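Side-chain contact in transcriptional regulator, MarR family (Silicibacter pomeroyi DSS-3, PDB 3BOQ), which probably binds DNA as a dimeric transcription factor of the winged-helix MarR family: residues 21-24 / 25-28. Numbering follows the deposited sequence.
Sequences WLNI and LRLH
Trp21 meets Leu25, and Asn23 and Leu22 meet Arg26, in a local contact between successive turns of the long N-terminal helix 12-43, which lies at the dimer interface. Four i to i+4 backbone bonds make up the helical frame, from Leu25 N to Trp21 O (2.9 Å) through His28 N to Ile24 O (2.8 Å). On one side, Leu25 lies over a face of the indole: Leu25 CD1 stands 4.0 Å from the centroid of the five-membered ring of Trp21, 25° off the normal, which meets the criteria for a CH-pi contact. The second methyl, Leu25 CD2, reaches the six-membered ring at Trp21 CZ2 (3.9 Å). With CG anti to the backbone N (chi1 177°), the Trp21 indole is carried along the helix toward Leu25.

On another side, Arg26, extended from CG to NE, runs back toward the preceding turn. Arg26 NH1 donates to Asn23 OD1 at 3.3 Å, a long bond that reaches the amide oxygen from above the carbonyl plane, with the amide and guanidinium planes 46° apart. Leu22 CB comes over one guanidinium face, 3.7 Å from Arg26 NH1. Replacing Arg26 by alanine would probably leave Asn23 OD1 without this donor and take the guanidinium face away from Leu22 CB.

The second subunit packs against the same helix. Its Ser143 and Arg147, from helix 136-153, approach Asn23, whose ND2 makes a weak hydrogen bond to that serine. Its own helix 12-43 brings Leu35 onto Trp21 and Leu27 onto Ile24, while His28 of the second subunit packs on Leu25 and stacks its ring on His28 of this chain. This meeting of helix 12-43 with helices 12-43 and 136-153 of the other subunit is consistent with MarR-family dimers, generally built by pairing N- and C-terminal helices.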
ATOM      1  N   TRP B  21     -10.017  -6.530   2.190  1.00 55.45           N
ATOM      2  CA  TRP B  21      -8.767  -5.944   2.629  1.00 55.56           C
ATOM      3  C   TRP B  21      -7.539  -6.717   2.128  1.00 55.73           C
ATOM      4  O   TRP B  21      -6.563  -6.129   1.643  1.00 55.14           O
ATOM      5  CB  TRP B  21      -8.791  -5.879   4.157  1.00 55.61           C
ATOM      6  CG  TRP B  21      -7.519  -5.360   4.795  1.00 55.80           C
ATOM      7  CD1 TRP B  21      -6.808  -5.955   5.783  1.00 53.65           C
ATOM      8  CD2 TRP B  21      -6.830  -4.138   4.470  1.00 57.37           C
ATOM      9  NE1 TRP B  21      -5.723  -5.187   6.110  1.00 55.01           N
ATOM     10  CE2 TRP B  21      -5.713  -4.059   5.330  1.00 55.14           C
ATOM     11  CE3 TRP B  21      -7.054  -3.098   3.526  1.00 56.56           C
ATOM     12  CZ2 TRP B  21      -4.796  -2.997   5.276  1.00 54.66           C
ATOM     13  CZ3 TRP B  21      -6.154  -2.017   3.492  1.00 54.47           C
ATOM     14  CH2 TRP B  21      -5.035  -1.988   4.354  1.00 54.26           C
ATOM     15  N   LEU B  22      -7.586  -8.038   2.268  1.00 56.41           N
ATOM     16  CA  LEU B  22      -6.597  -8.914   1.618  1.00 56.88           C
ATOM     17  C   LEU B  22      -6.481  -8.644   0.095  1.00 57.01           C
ATOM     18  O   LEU B  22      -5.364  -8.577  -0.416  1.00 57.81           O
ATOM     19  CB  LEU B  22      -6.892 -10.391   1.928  1.00 56.54           C
ATOM     20  CG  LEU B  22      -6.091 -11.091   3.052  1.00 58.15           C
ATOM     21  CD1 LEU B  22      -5.788 -10.201   4.258  1.00 58.43           C
ATOM     22  CD2 LEU B  22      -6.744 -12.388   3.513  1.00 57.25           C
ATOM     23  N   ASN B  23      -7.603  -8.476  -0.617  1.00 56.36           N
ATOM     24  CA  ASN B  23      -7.571  -8.123  -2.058  1.00 56.69           C
ATOM     25  C   ASN B  23      -6.938  -6.769  -2.368  1.00 57.14           C
ATOM     26  O   ASN B  23      -6.198  -6.636  -3.324  1.00 57.62           O
ATOM     27  CB  ASN B  23      -8.957  -8.186  -2.683  1.00 55.93           C
ATOM     28  CG  ASN B  23      -9.389  -9.604  -2.936  1.00 57.31           C
ATOM     29  OD1 ASN B  23      -8.547 -10.481  -3.118  1.00 58.60           O
ATOM     30  ND2 ASN B  23     -10.696  -9.850  -2.950  1.00 56.86           N
ATOM     31  N   ILE B  24      -7.233  -5.770  -1.549  1.00 57.45           N
ATOM     32  CA  ILE B  24      -6.632  -4.496  -1.701  1.00 58.49           C
ATOM     33  C   ILE B  24      -5.138  -4.586  -1.486  1.00 59.08           C
ATOM     34  O   ILE B  24      -4.374  -4.036  -2.253  1.00 60.47           O
ATOM     35  CB  ILE B  24      -7.212  -3.503  -0.716  1.00 58.70           C
ATOM     36  CG1 ILE B  24      -8.631  -3.133  -1.135  1.00 58.83           C
ATOM     37  CG2 ILE B  24      -6.321  -2.293  -0.629  1.00 56.63           C
ATOM     38  CD1 ILE B  24      -9.428  -2.527  -0.016  1.00 61.48           C
ATOM     39  N   LEU B  25      -4.736  -5.272  -0.436  1.00 58.88           N
ATOM     40  CA  LEU B  25      -3.330  -5.487  -0.136  1.00 58.83           C
ATOM     41  C   LEU B  25      -2.577  -6.235  -1.242  1.00 59.25           C
ATOM     42  O   LEU B  25      -1.450  -5.854  -1.575  1.00 59.99           O
ATOM     43  CB  LEU B  25      -3.168  -6.209   1.210  1.00 57.80           C
ATOM     44  CG  LEU B  25      -3.314  -5.383   2.497  1.00 58.11           C
ATOM     45  CD1 LEU B  25      -3.161  -6.312   3.733  1.00 54.74           C
ATOM     46  CD2 LEU B  25      -2.277  -4.238   2.610  1.00 58.16           C
ATOM     47  N   ARG B  26      -3.190  -7.282  -1.801  1.00 59.65           N
ATOM     48  CA  ARG B  26      -2.658  -8.009  -2.958  1.00 60.20           C
ATOM     49  C   ARG B  26      -2.463  -7.076  -4.157  1.00 61.15           C
ATOM     50  O   ARG B  26      -1.392  -7.051  -4.742  1.00 62.44           O
ATOM     51  CB  ARG B  26      -3.587  -9.158  -3.376  1.00 59.94           C
ATOM     52  CG  ARG B  26      -3.448 -10.420  -2.605  1.00 59.92           C
ATOM     53  CD  ARG B  26      -4.751 -11.236  -2.607  1.00 63.15           C
ATOM     54  NE  ARG B  26      -4.656 -12.470  -1.806  1.00 65.32           N
ATOM     55  CZ  ARG B  26      -5.670 -13.017  -1.120  1.00 66.86           C
ATOM     56  NH1 ARG B  26      -6.876 -12.455  -1.121  1.00 67.54           N
ATOM     57  NH2 ARG B  26      -5.478 -14.130  -0.416  1.00 64.59           N
ATOM     58  N   LEU B  27      -3.482  -6.322  -4.546  1.00 61.39           N
ATOM     59  CA  LEU B  27      -3.351  -5.513  -5.750  1.00 62.05           C
ATOM     60  C   LEU B  27      -2.351  -4.392  -5.429  1.00 63.39           C
ATOM     61  O   LEU B  27      -1.401  -4.159  -6.175  1.00 63.08           O
ATOM     62  CB  LEU B  27      -4.702  -4.972  -6.229  1.00 61.07           C
ATOM     63  CG  LEU B  27      -4.725  -4.243  -7.576  1.00 62.06           C
ATOM     64  CD1 LEU B  27      -4.212  -5.135  -8.669  1.00 61.81           C
ATOM     65  CD2 LEU B  27      -6.129  -3.773  -7.931  1.00 60.77           C
ATOM     66  N   HIS B  28      -2.533  -3.738  -4.288  1.00 64.43           N
ATOM     67  CA  HIS B  28      -1.631  -2.672  -3.915  1.00 66.06           C
ATOM     68  C   HIS B  28      -0.156  -3.104  -3.980  1.00 67.70           C
ATOM     69  O   HIS B  28       0.651  -2.416  -4.604  1.00 68.68           O
ATOM     70  CB  HIS B  28      -1.936  -2.130  -2.534  1.00 65.53           C
ATOM     71  CG  HIS B  28      -0.942  -1.118  -2.076  1.00 64.94           C
ATOM     72  ND1 HIS B  28       0.233  -1.468  -1.453  1.00 66.27           N
ATOM     73  CD2 HIS B  28      -0.927   0.230  -2.180  1.00 63.54           C
ATOM     74  CE1 HIS B  28       0.915  -0.379  -1.149  1.00 64.97           C
ATOM     75  NE2 HIS B  28       0.233   0.666  -1.585  1.00 67.08           N
TER